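Local coordinates for protein cellobiose 2-epimerase (Spirochaeta thermophila DSM 6192, PDB 5ZIG) that probably catalyses the reversible C2 epimerization of cellobiose to 4-O-beta-D-glucopyranosyl-D-mannose, at residues R62-F67 / A130-A135; N122-Y127 / A382-S387; F347-D350 / D354-G357. One frame throughout, in Å; residues are numbered along the deposited sequence. Where two conformers were deposited one is given.

Interaction 1 (R62-F67 / A130-A135)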
ATOM      1  N   ARG A  62      -1.490   6.126   6.865  1.00 25.92           N
ATOM      2  CA  ARG A  62      -2.508   5.293   6.218  1.00 25.66           C
ATOM      3  C   ARG A  62      -3.916   5.734   6.606  1.00 28.62           C
ATOM      4  O   ARG A  62      -4.798   5.835   5.743  1.00 27.28           O
ATOM      5  CB  ARG A  62      -2.275   3.824   6.556  1.00 20.25           C
ATOM      6  CG  ARG A  62      -1.098   3.240   5.775  1.00 20.23           C
ATOM      7  CD  ARG A  62      -0.843   1.788   6.093  1.00 28.87           C
ATOM      8  NE  ARG A  62       0.276   1.246   5.321  1.00 33.60           N
ATOM      9  CZ  ARG A  62       0.696  -0.017   5.406  1.00 37.70           C
ATOM     10  NH1 ARG A  62       0.075  -0.876   6.207  1.00 30.40           N
ATOM     11  NH2 ARG A  62       1.712  -0.435   4.665  1.00 43.91           N
ATOM     12  N   HIS A  63      -4.140   6.039   7.892  1.00 20.21           N
ATOM     13  CA  HIS A  63      -5.452   6.532   8.304  1.00 20.90           C
ATOM     14  C   HIS A  63      -5.751   7.892   7.692  1.00 25.10           C
ATOM     15  O   HIS A  63      -6.891   8.157   7.286  1.00 23.75           O
ATOM     16  CB  HIS A  63      -5.549   6.592   9.827  1.00 20.34           C
ATOM     17  CG  HIS A  63      -5.624   5.243  10.475  1.00 29.73           C
ATOM     18  ND1 HIS A  63      -6.394   4.213   9.972  1.00 31.24           N
ATOM     19  CD2 HIS A  63      -4.995   4.743  11.567  1.00 24.17           C
ATOM     20  CE1 HIS A  63      -6.250   3.143  10.739  1.00 24.19           C
ATOM     21  NE2 HIS A  63      -5.416   3.444  11.721  1.00 28.00           N
ATOM     22  N   LEU A  64      -4.742   8.772   7.615  1.00 22.29           N
ATOM     23  CA  LEU A  64      -4.937  10.034   6.906  1.00 22.05           C
ATOM     24  C   LEU A  64      -5.353   9.795   5.456  1.00 25.48           C
ATOM     25  O   LEU A  64      -6.300  10.419   4.962  1.00 24.11           O
ATOM     26  CB  LEU A  64      -3.669  10.887   6.954  1.00 19.91           C
ATOM     27  CG  LEU A  64      -3.887  12.225   6.205  1.00 23.04           C
ATOM     28  CD1 LEU A  64      -5.126  12.952   6.738  1.00 19.84           C
ATOM     29  CD2 LEU A  64      -2.660  13.176   6.204  1.00 25.08           C
ATOM     30  N   TRP A  65      -4.634   8.915   4.748  1.00 22.73           N
ATOM     31  CA  TRP A  65      -4.983   8.634   3.359  1.00 27.73           C
ATOM     32  C   TRP A  65      -6.384   8.042   3.276  1.00 29.53           C
ATOM     33  O   TRP A  65      -7.211   8.494   2.481  1.00 30.55           O
ATOM     34  CB  TRP A  65      -3.953   7.697   2.709  1.00 23.05           C
ATOM     35  CG  TRP A  65      -4.235   7.406   1.224  1.00 28.01           C
ATOM     36  CD1 TRP A  65      -3.731   8.083   0.141  1.00 28.78           C
ATOM     37  CD2 TRP A  65      -5.070   6.361   0.687  1.00 22.83           C
ATOM     38  NE1 TRP A  65      -4.198   7.527  -1.024  1.00 30.46           N
ATOM     39  CE2 TRP A  65      -5.019   6.467  -0.718  1.00 25.00           C
ATOM     40  CE3 TRP A  65      -5.836   5.339   1.261  1.00 19.94           C
ATOM     41  CZ2 TRP A  65      -5.729   5.608  -1.561  1.00 19.83           C
ATOM     42  CZ3 TRP A  65      -6.546   4.479   0.411  1.00 27.63           C
ATOM     43  CH2 TRP A  65      -6.474   4.617  -0.976  1.00 19.92           C
ATOM     44  N   THR A  66      -6.690   7.078   4.145  1.00 29.19           N
ATOM     45  CA  THR A  66      -7.981   6.402   4.061  1.00 29.23           C
ATOM     46  C   THR A  66      -9.139   7.388   4.209  1.00 30.38           C
ATOM     47  O   THR A  66     -10.059   7.401   3.382  1.00 23.49           O
ATOM     48  CB  THR A  66      -8.063   5.293   5.110  1.00 29.09           C
ATOM     49  OG1 THR A  66      -7.253   4.184   4.695  1.00 23.81           O
ATOM     50  CG2 THR A  66      -9.510   4.821   5.301  1.00 27.33           C
ATOM     51  N   PHE A  67      -9.093   8.258   5.220  1.00 24.26           N
ATOM     52  CA  PHE A  67     -10.239   9.124   5.476  1.00 20.06           C
ATOM     53  C   PHE A  67     -10.326  10.304   4.519  1.00 30.15           C
ATOM     54  O   PHE A  67     -11.424  10.850   4.324  1.00 30.00           O
ATOM     55  CB  PHE A  67     -10.227   9.607   6.929  1.00 20.12           C
ATOM     56  CG  PHE A  67     -10.672   8.536   7.892  1.00 24.56           C
ATOM     57  CD1 PHE A  67     -12.012   8.231   8.025  1.00 26.70           C
ATOM     58  CD2 PHE A  67      -9.751   7.797   8.597  1.00 31.13           C
ATOM     59  CE1 PHE A  67     -12.427   7.232   8.883  1.00 35.52           C
ATOM     60  CE2 PHE A  67     -10.154   6.804   9.465  1.00 28.14           C
ATOM     61  CZ  PHE A  67     -11.482   6.514   9.607  1.00 29.17           C
ATOM     62  N   ALA A 130      -0.888  14.347   0.105  1.00 19.50           N
ATOM     63  CA  ALA A 130      -1.481  14.701  -1.175  1.00 23.27           C
ATOM     64  C   ALA A 130      -2.970  14.377  -1.184  1.00 26.42           C
ATOM     65  O   ALA A 130      -3.791  15.199  -1.612  1.00 24.58           O
ATOM     66  CB  ALA A 130      -0.747  13.967  -2.302  1.00 19.45           C
ATOM     67  N   ALA A 131      -3.337  13.202  -0.663  1.00 33.65           N
ATOM     68  CA  ALA A 131      -4.747  12.852  -0.552  1.00 27.88           C
ATOM     69  C   ALA A 131      -5.485  13.850   0.325  1.00 29.80           C
ATOM     70  O   ALA A 131      -6.586  14.297  -0.021  1.00 26.92           O
ATOM     71  CB  ALA A 131      -4.882  11.434  -0.002  1.00 28.51           C
ATOM     72  N   TYR A 132      -4.874  14.233   1.456  1.00 28.89           N
ATOM     73  CA  TYR A 132      -5.517  15.172   2.367  1.00 31.39           C
ATOM     74  C   TYR A 132      -5.721  16.521   1.702  1.00 29.84           C
ATOM     75  O   TYR A 132      -6.762  17.162   1.884  1.00 32.65           O
ATOM     76  CB  TYR A 132      -4.687  15.337   3.641  1.00 24.75           C
ATOM     77  CG  TYR A 132      -5.385  16.205   4.663  1.00 25.31           C
ATOM     78  CD1 TYR A 132      -6.631  15.846   5.126  1.00 19.69           C
ATOM     79  CD2 TYR A 132      -4.832  17.403   5.123  1.00 26.27           C
ATOM     80  CE1 TYR A 132      -7.309  16.607   6.018  1.00 25.06           C
ATOM     81  CE2 TYR A 132      -5.521  18.192   6.061  1.00 23.62           C
ATOM     82  CZ  TYR A 132      -6.768  17.765   6.497  1.00 26.16           C
ATOM     83  OH  TYR A 132      -7.526  18.460   7.416  1.00 31.80           O
ATOM     84  N   HIS A 133      -4.725  16.981   0.952  1.00 31.53           N
ATOM     85  CA  HIS A 133      -4.848  18.258   0.257  1.00 39.31           C
ATOM     86  C   HIS A 133      -6.047  18.246  -0.689  1.00 31.26           C
ATOM     87  O   HIS A 133      -6.901  19.142  -0.642  1.00 27.93           O
ATOM     88  CB  HIS A 133      -3.550  18.566  -0.488  1.00 36.90           C
ATOM     89  CG  HIS A 133      -3.668  19.708  -1.442  1.00 37.19           C
ATOM     90  ND1 HIS A 133      -3.586  21.020  -1.035  1.00 39.71           N
ATOM     91  CD2 HIS A 133      -3.877  19.739  -2.778  1.00 36.63           C
ATOM     92  CE1 HIS A 133      -3.734  21.812  -2.083  1.00 42.94           C
ATOM     93  NE2 HIS A 133      -3.903  21.060  -3.154  1.00 38.41           N
ATOM     94  N   THR A 134      -6.152  17.198  -1.518  1.00 26.70           N
ATOM     95  CA  THR A 134      -7.300  17.040  -2.410  1.00 32.43           C
ATOM     96  C   THR A 134      -8.619  17.044  -1.641  1.00 28.14           C
ATOM     97  O   THR A 134      -9.574  17.721  -2.037  1.00 36.51           O
ATOM     98  CB  THR A 134      -7.166  15.740  -3.220  1.00 26.71           C
ATOM     99  OG1 THR A 134      -5.937  15.754  -3.954  1.00 33.39           O
ATOM    100  CG2 THR A 134      -8.311  15.604  -4.223  1.00 23.84           C
ATOM    101  N   ALA A 135      -8.700  16.308  -0.533  1.00 33.39           N
ATOM    102  CA  ALA A 135      -9.994  16.170   0.129  1.00 26.37           C
ATOM    103  C   ALA A 135     -10.367  17.395   0.956  1.00 25.79           C
ATOM    104  O   ALA A 135     -11.558  17.707   1.087  1.00 30.72           O
ATOM    105  CB  ALA A 135     -10.011  14.920   1.009  1.00 20.22           C
TER
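Trp65 and Tyr132 supply the flat groups here, and each is touched from the other helix by an aliphatic carbon that arrives obliquely, neither squarely over a face nor in the ring plane. On the indole, Ala131 CB lies 3.5 Å from Trp65 CD1 and 4.1 Å from Trp65 NE1, which places the methyl against the five-membered ring; Thr66 OG1 sits at the edge of the same ring system, in its plane. On the phenol, Leu64 CD1 comes to 3.6 Å from Tyr132 CD1, while the second branch, Leu64 CD2, turns to the root of the side chain, 3.9 Å from Tyr132 CB. The two side chains cross at about a right angle. Because CG of Leu64 stands anti to the backbone N (chi1 -180°), its forked end reaches the partner helix although its CB is not aimed there. Outside the contact, Trp65 stacks on Tyr127 and Tyr132 on Tyr87. The backbones are close, with Trp65 CA and Ala131 CA 5.8 Å apart, a spacing compatible with the small alanine that faces the other helix. Helices 57-73 and 119-136 thus pack as neighbours in the (alpha/alpha)6 barrel of this epimerase family. All four touching residues are buried, and the atoms that meet are almost wholly carbon, so the pairing rests on dispersion, shape and exclusion of water rather than on polar bonds.

Interaction 2 (N122-Y127 / A382-S387); sequences NAFAVY and ASYHNS. With EDO (1,2-ethanediol), chain E.
Tyr384, which follows Ala382 and Ser383, is where 382-387 meets Phe124 and Tyr127. Its ring receives the edge of Phe124: the planes stand at 88° with centroids 5.0 Å apart, a T-shaped pair in which Phe124 CE1 lies 3.6 Å from Tyr384 CZ, above one face and offset toward the rim. Tyr127 comes to a different part of the ring. The two rings meet rim to rim, nearly perpendicular, with Tyr127 CE2 3.5 Å from Tyr384 CE1. With CG anti to the backbone N (chi1 -174°), the Tyr127 ring extends toward Tyr384 CE1. Tyr127 OH shares a 2.7 Å hydrogen bond with O2 of an ethanediol, either hydroxyl being a possible donor. The buried Tyr384 OH is satisfied by Glu199 of helix 191-208. Helices 57-73, 119-136, 191-208 and 384-402 all contribute side chains around this aromatic cluster, close to the middle of the (alpha/alpha)6 barrel. Next along the chain, His385 lies face-on to its predecessor, with Tyr384 CE2 3.5 Å above the centre of the imidazole, and its ND1 is hydrogen-bonded to Glu320. Asn386 ND2 is hydrogen-bonded to Glu359. The hydroxyl of Ser387 reaches back four residues along the chain, Ser387 OG donating to Ser383 O over 3.0 Å, with a C=O...donor angle of 165°.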
ATOM      1  N   ASN A 122       8.266   8.065   5.272  1.00 25.67           N
ATOM      2  CA  ASN A 122       8.180   9.398   4.694  1.00 25.93           C
ATOM      3  C   ASN A 122       7.475   9.376   3.335  1.00 22.66           C
ATOM      4  O   ASN A 122       6.771  10.339   2.989  1.00 20.58           O
ATOM      5  CB  ASN A 122       9.586   9.999   4.600  1.00 20.01           C
ATOM      6  CG  ASN A 122      10.076  10.527   5.948  1.00 23.66           C
ATOM      7  OD1 ASN A 122       9.919  11.704   6.249  1.00 21.61           O
ATOM      8  ND2 ASN A 122      10.623   9.650   6.774  1.00 20.18           N
ATOM      9  N   ALA A 123       7.636   8.292   2.562  1.00 30.21           N
ATOM     10  CA  ALA A 123       6.840   8.104   1.340  1.00 25.42           C
ATOM     11  C   ALA A 123       5.350   8.119   1.652  1.00 19.83           C
ATOM     12  O   ALA A 123       4.594   8.919   1.092  1.00 28.02           O
ATOM     13  CB  ALA A 123       7.200   6.788   0.644  1.00 20.65           C
ATOM     14  N   PHE A 124       4.908   7.228   2.549  1.00 21.95           N
ATOM     15  CA  PHE A 124       3.495   7.187   2.911  1.00 23.99           C
ATOM     16  C   PHE A 124       2.985   8.547   3.372  1.00 23.61           C
ATOM     17  O   PHE A 124       1.840   8.901   3.094  1.00 19.80           O
ATOM     18  CB  PHE A 124       3.245   6.133   4.001  1.00 29.17           C
ATOM     19  CG  PHE A 124       2.730   4.832   3.463  1.00 20.03           C
ATOM     20  CD1 PHE A 124       1.397   4.694   3.107  1.00 24.78           C
ATOM     21  CD2 PHE A 124       3.593   3.772   3.244  1.00 25.47           C
ATOM     22  CE1 PHE A 124       0.913   3.487   2.560  1.00 24.88           C
ATOM     23  CE2 PHE A 124       3.130   2.576   2.692  1.00 25.43           C
ATOM     24  CZ  PHE A 124       1.778   2.431   2.359  1.00 22.38           C
ATOM     25  N   ALA A 125       3.819   9.333   4.057  1.00 27.61           N
ATOM     26  CA  ALA A 125       3.389  10.668   4.455  1.00 19.81           C
ATOM     27  C   ALA A 125       3.098  11.521   3.228  1.00 19.72           C
ATOM     28  O   ALA A 125       2.094  12.236   3.179  1.00 25.40           O
ATOM     29  CB  ALA A 125       4.451  11.343   5.342  1.00 29.83           C
ATOM     30  N   VAL A 126       3.978  11.478   2.233  1.00 19.70           N
ATOM     31  CA  VAL A 126       3.725  12.243   1.016  1.00 27.01           C
ATOM     32  C   VAL A 126       2.414  11.780   0.383  1.00 24.74           C
ATOM     33  O   VAL A 126       1.504  12.584   0.140  1.00 21.86           O
ATOM     34  CB  VAL A 126       4.918  12.120   0.052  1.00 33.74           C
ATOM     35  CG1 VAL A 126       4.529  12.560  -1.392  1.00 34.74           C
ATOM     36  CG2 VAL A 126       6.112  12.919   0.582  1.00 27.11           C
ATOM     37  N   TYR A 127       2.285  10.462   0.184  1.00 25.91           N
ATOM     38  CA  TYR A 127       1.057   9.836  -0.335  1.00 21.76           C
ATOM     39  C   TYR A 127      -0.190  10.348   0.381  1.00 19.94           C
ATOM     40  O   TYR A 127      -1.135  10.828  -0.253  1.00 21.94           O
ATOM     41  CB  TYR A 127       1.191   8.315  -0.179  1.00 19.70           C
ATOM     42  CG  TYR A 127       0.105   7.422  -0.779  1.00 22.30           C
ATOM     43  CD1 TYR A 127      -0.239   7.491  -2.126  1.00 19.68           C
ATOM     44  CD2 TYR A 127      -0.532   6.453   0.014  1.00 21.75           C
ATOM     45  CE1 TYR A 127      -1.241   6.609  -2.677  1.00 19.71           C
ATOM     46  CE2 TYR A 127      -1.479   5.596  -0.507  1.00 24.70           C
ATOM     47  CZ  TYR A 127      -1.838   5.673  -1.850  1.00 21.82           C
ATOM     48  OH  TYR A 127      -2.817   4.814  -2.328  1.00 20.42           O
ATOM     49  N   ALA A 382      -3.351  -0.910   9.273  1.00 22.34           N
ATOM     50  CA  ALA A 382      -4.215   0.242   9.432  1.00 29.68           C
ATOM     51  C   ALA A 382      -5.420   0.069   8.513  1.00 28.42           C
ATOM     52  O   ALA A 382      -5.860  -1.055   8.269  1.00 29.21           O
ATOM     53  CB  ALA A 382      -3.448   1.534   9.127  1.00 23.07           C
ATOM     54  N   SER A 383      -5.964   1.152   8.043  1.00 23.63           N
ATOM     55  CA  SER A 383      -7.131   1.119   7.219  1.00 27.36           C
ATOM     56  C   SER A 383      -6.943   1.289   5.712  1.00 29.20           C
ATOM     57  O   SER A 383      -7.877   1.428   5.045  1.00 26.53           O
ATOM     58  CB  SER A 383      -8.096   2.163   7.706  1.00 22.23           C
ATOM     59  OG  SER A 383      -7.679   3.409   7.374  1.00 29.80           O
ATOM     60  N   TYR A 384      -5.719   1.206   5.230  1.00 29.21           N
ATOM     61  CA  TYR A 384      -5.372   1.438   3.852  1.00 24.94           C
ATOM     62  C   TYR A 384      -5.516   0.328   2.819  1.00 21.52           C
ATOM     63  O   TYR A 384      -6.158   0.523   1.873  1.00 34.75           O
ATOM     64  CB  TYR A 384      -4.005   2.121   3.798  1.00 21.68           C
ATOM     65  CG  TYR A 384      -3.095   1.806   2.687  1.00 20.18           C
ATOM     66  CD1 TYR A 384      -3.073   2.559   1.548  1.00 20.08           C
ATOM     67  CD2 TYR A 384      -2.203   0.824   2.818  1.00 22.09           C
ATOM     68  CE1 TYR A 384      -2.181   2.294   0.548  1.00 20.05           C
ATOM     69  CE2 TYR A 384      -1.297   0.563   1.860  1.00 28.92           C
ATOM     70  CZ  TYR A 384      -1.281   1.293   0.714  1.00 32.14           C
ATOM     71  OH  TYR A 384      -0.349   0.959  -0.193  1.00 31.98           O
ATOM     72  N   HIS A 385      -4.931  -0.813   3.020  1.00 27.54           N
ATOM     73  CA  HIS A 385      -4.986  -1.874   2.052  1.00 23.91           C
ATOM     74  C   HIS A 385      -6.432  -2.264   1.660  1.00 28.91           C
ATOM     75  O   HIS A 385      -6.766  -2.291   0.505  1.00 23.88           O
ATOM     76  CB  HIS A 385      -4.177  -3.064   2.541  1.00 29.04           C
ATOM     77  CG  HIS A 385      -2.696  -2.971   2.311  1.00 32.23           C
ATOM     78  ND1 HIS A 385      -2.114  -3.111   1.083  1.00 30.01           N
ATOM     79  CD2 HIS A 385      -1.678  -2.809   3.176  1.00 30.49           C
ATOM     80  CE1 HIS A 385      -0.812  -3.023   1.195  1.00 26.44           C
ATOM     81  NE2 HIS A 385      -0.520  -2.854   2.455  1.00 25.42           N
ATOM     82  N   ASN A 386      -7.257  -2.512   2.652  1.00 20.59           N
ATOM     83  CA  ASN A 386      -8.626  -2.895   2.439  1.00 24.70           C
ATOM     84  C   ASN A 386      -9.542  -1.771   1.960  1.00 30.08           C
ATOM     85  O   ASN A 386     -10.300  -2.012   1.082  1.00 32.84           O
ATOM     86  CB  ASN A 386      -9.214  -3.740   3.593  1.00 20.82           C
ATOM     87  CG  ASN A 386      -9.245  -3.030   4.931  1.00 33.20           C
ATOM     88  OD1 ASN A 386      -8.979  -1.863   5.034  1.00 26.95           O
ATOM     89  ND2 ASN A 386      -9.619  -3.768   5.963  1.00 20.97           N
ATOM     90  N   SER A 387      -9.453  -0.572   2.509  1.00 24.93           N
ATOM     91  CA  SER A 387     -10.238   0.512   2.021  1.00 24.31           C
ATOM     92  C   SER A 387      -9.861   0.788   0.575  1.00 29.63           C
ATOM     93  O   SER A 387     -10.719   1.019  -0.218  1.00 29.91           O
ATOM     94  CB  SER A 387     -10.048   1.785   2.756  1.00 31.75           C
ATOM     95  OG  SER A 387     -10.690   1.816   3.974  1.00 40.07           O
TER
HETATM   96  C1  EDO E 501      -4.430   4.547  -6.030  1.00 44.16           C
HETATM   97  O1  EDO E 501      -4.490   5.720  -5.210  1.00 42.58           O
HETATM   98  C2  EDO E 501      -2.981   4.105  -6.152  1.00 38.00           C
HETATM   99  O2  EDO E 501      -2.298   4.549  -4.976  1.00 42.71           O

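Interaction 3 (F347-D350 / D354-G357); sequences FIMD and DREG
Arg355 and Met349 cross at about a right angle, the guanidinium of Arg355 meeting the backbone carbonyl of Met349 rather than the thioether. The evidence is a single hydrogen bond, Arg355 NH2 to Met349 O, at 2.8 Å. Its N-H...O angle of 140° shows a clearly bent bond. The oxygen lies at the guanidinium edge, slightly tilted from that plane, while the donor approaches with a C=O...donor angle of 134° and stands somewhat off the carbonyl plane.

Both side chains take folded paths to this meeting. In Arg355 the CG is anti to the carbonyl carbon, and further bends at chi2 and chi3 swing NH2 round to the helix. Met349 is likewise bent at chi2 and chi3, and this brings its terminal methyl CE to 4.1 Å from Arg355 NH2, a loose apolar flank to the polar bond. The same methionine also touches Glu17 and Gln21 of helix 7-31.

Met349 O belongs to the last turn of helix 336-352, where the chain widens into a pi-type turn. A cationic donor at this end would probably be favoured by the helix dipole. The contact lies at the protein surface, where Arg355 is exposed, and it ties the loop following the helix back to that helix. Only three residues separate the two segments along the chain, so the bond closes a short local connection.

The loop has a brace of its own: Gly357 N donates to Asp354 OD2 over 2.8 Å at 156°, reaching the oxygen from above the carboxylate plane, while Asp354 OD1 forms a salt bridge with Lys376. An aspartate accepting from the backbone N three residues on is characteristic of an Asx motif.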
ATOM      1  N   PHE A 347     -13.122 -15.264  -1.060  1.00 29.90           N
ATOM      2  CA  PHE A 347     -12.304 -15.720   0.055  1.00 31.67           C
ATOM      3  C   PHE A 347     -12.276 -14.674   1.168  1.00 26.55           C
ATOM      4  O   PHE A 347     -12.449 -15.003   2.351  1.00 29.76           O
ATOM      5  CB  PHE A 347     -10.886 -16.045  -0.426  1.00 22.03           C
ATOM      6  CG  PHE A 347     -10.044 -16.695   0.628  1.00 31.24           C
ATOM      7  CD1 PHE A 347     -10.133 -18.066   0.854  1.00 25.03           C
ATOM      8  CD2 PHE A 347      -9.196 -15.922   1.432  1.00 31.75           C
ATOM      9  CE1 PHE A 347      -9.391 -18.667   1.840  1.00 34.74           C
ATOM     10  CE2 PHE A 347      -8.447 -16.508   2.416  1.00 35.53           C
ATOM     11  CZ  PHE A 347      -8.539 -17.892   2.626  1.00 42.84           C
ATOM     12  N   ILE A 348     -12.097 -13.405   0.792  1.00 21.82           N
ATOM     13  CA  ILE A 348     -12.069 -12.315   1.762  1.00 30.02           C
ATOM     14  C   ILE A 348     -13.382 -12.242   2.520  1.00 28.96           C
ATOM     15  O   ILE A 348     -13.404 -12.157   3.754  1.00 26.68           O
ATOM     16  CB  ILE A 348     -11.773 -10.978   1.059  1.00 28.71           C
ATOM     17  CG1 ILE A 348     -10.397 -10.986   0.400  1.00 24.78           C
ATOM     18  CG2 ILE A 348     -11.899  -9.821   2.046  1.00 37.95           C
ATOM     19  CD1 ILE A 348     -10.204  -9.810  -0.571  1.00 23.50           C
ATOM     20  N   MET A 349     -14.497 -12.205   1.784  1.00 28.44           N
ATOM     21  CA  MET A 349     -15.809 -12.134   2.428  1.00 30.93           C
ATOM     22  C   MET A 349     -16.065 -13.340   3.328  1.00 27.34           C
ATOM     23  O   MET A 349     -16.651 -13.201   4.410  1.00 26.80           O
ATOM     24  CB  MET A 349     -16.912 -12.032   1.367  1.00 29.69           C
ATOM     25  CG  MET A 349     -16.956 -10.687   0.637  1.00 29.81           C
ATOM     26  SD  MET A 349     -17.377  -9.305   1.712  1.00 35.54           S
ATOM     27  CE  MET A 349     -19.164  -9.390   1.758  1.00 33.60           C
ATOM     28  N   ASP A 350     -15.628 -14.528   2.903  0.54 22.28           N
ATOM     29  CA  ASP A 350     -15.924 -15.749   3.647  0.54 29.26           C
ATOM     30  C   ASP A 350     -15.108 -15.860   4.929  0.54 35.03           C
ATOM     31  O   ASP A 350     -15.609 -16.354   5.946  0.54 38.93           O
ATOM     32  CB  ASP A 350     -15.663 -16.969   2.771  0.54 28.34           C
ATOM     33  CG  ASP A 350     -16.790 -17.238   1.816  0.54 26.30           C
ATOM     34  OD1 ASP A 350     -17.954 -17.106   2.241  0.54 22.75           O
ATOM     35  OD2 ASP A 350     -16.500 -17.586   0.654  0.54 22.62           O
ATOM     36  N   ASP A 354     -14.185 -10.134   9.800  1.00 31.07           N
ATOM     37  CA  ASP A 354     -14.499 -10.514  11.130  1.00 24.89           C
ATOM     38  C   ASP A 354     -15.753  -9.816  11.492  1.00 28.72           C
ATOM     39  O   ASP A 354     -15.720  -8.720  11.926  1.00 22.25           O
ATOM     40  CB  ASP A 354     -13.397 -10.129  12.103  1.00 33.65           C
ATOM     41  CG  ASP A 354     -13.698 -10.528  13.544  1.00 32.17           C
ATOM     42  OD1 ASP A 354     -12.914 -10.199  14.399  1.00 34.07           O
ATOM     43  OD2 ASP A 354     -14.695 -11.152  13.830  1.00 28.99           O
ATOM     44  N   ARG A 355     -16.872 -10.500  11.310  1.00 29.30           N
ATOM     45  CA  ARG A 355     -18.153  -9.942  11.666  1.00 28.71           C
ATOM     46  C   ARG A 355     -18.405  -9.906  13.193  1.00 35.01           C
ATOM     47  O   ARG A 355     -19.199  -9.144  13.671  1.00 33.48           O
ATOM     48  CB  ARG A 355     -19.266 -10.633  10.916  1.00 43.64           C
ATOM     49  CG  ARG A 355     -19.284 -10.349   9.437  1.00 41.86           C
ATOM     50  CD  ARG A 355     -19.757 -11.572   8.753  1.00 42.20           C
ATOM     51  NE  ARG A 355     -19.157 -11.847   7.479  1.00 49.63           N
ATOM     52  CZ  ARG A 355     -19.265 -11.092   6.405  1.00 47.16           C
ATOM     53  NH1 ARG A 355     -19.887  -9.935   6.450  1.00 48.22           N
ATOM     54  NH2 ARG A 355     -18.704 -11.494   5.301  1.00 44.98           N
ATOM     55  N   GLU A 356     -17.689 -10.723  13.932  1.00 31.37           N
ATOM     56  CA  GLU A 356     -17.796 -10.708  15.365  1.00 41.04           C
ATOM     57  C   GLU A 356     -17.040  -9.554  16.018  1.00 36.28           C
ATOM     58  O   GLU A 356     -17.618  -8.684  16.574  1.00 35.97           O
ATOM     59  CB  GLU A 356     -17.286 -12.018  15.939  1.00 51.86           C
ATOM     60  CG  GLU A 356     -18.226 -13.169  15.767  1.00 57.36           C
ATOM     61  CD  GLU A 356     -19.405 -13.081  16.690  1.00 68.32           C
ATOM     62  OE1 GLU A 356     -19.213 -13.029  17.926  1.00 68.85           O
ATOM     63  OE2 GLU A 356     -20.541 -13.090  16.169  1.00 72.56           O
ATOM     64  N   GLY A 357     -15.733  -9.576  15.899  1.00 33.77           N
ATOM     65  CA  GLY A 357     -14.879  -8.601  16.502  1.00 32.00           C
ATOM     66  C   GLY A 357     -14.529  -7.357  15.717  1.00 35.37           C
ATOM     67  O   GLY A 357     -13.778  -6.545  16.188  1.00 33.86           O
TER

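Overall arrangement
Interactions 1 and 2 form one continuous patch, their centres 8 Å apart, and both draw on helix 119-136. The junction is polar as well as aromatic: His63 ND1 lies 3.0 Å from Ser383 OG in a probable hydrogen bond, Thr66 OG1 makes a weak hydrogen bond to the same hydroxyl, and Trp65 NE1 lies 3.1 Å from Tyr127 CZ. An ethanediol bound in interaction 2 is probably from the crystallisation liquor, though it may mark a pocket; the Trp65 side chain of interaction 1 also has an ethanediol about 4 Å away. Interaction 3 is peripheral, its centre about 26 Å from that of interaction 1 and about 22 Å from that of interaction 2; the nearest atoms of interactions 2 and 3 are about 7 Å apart, so they do not touch.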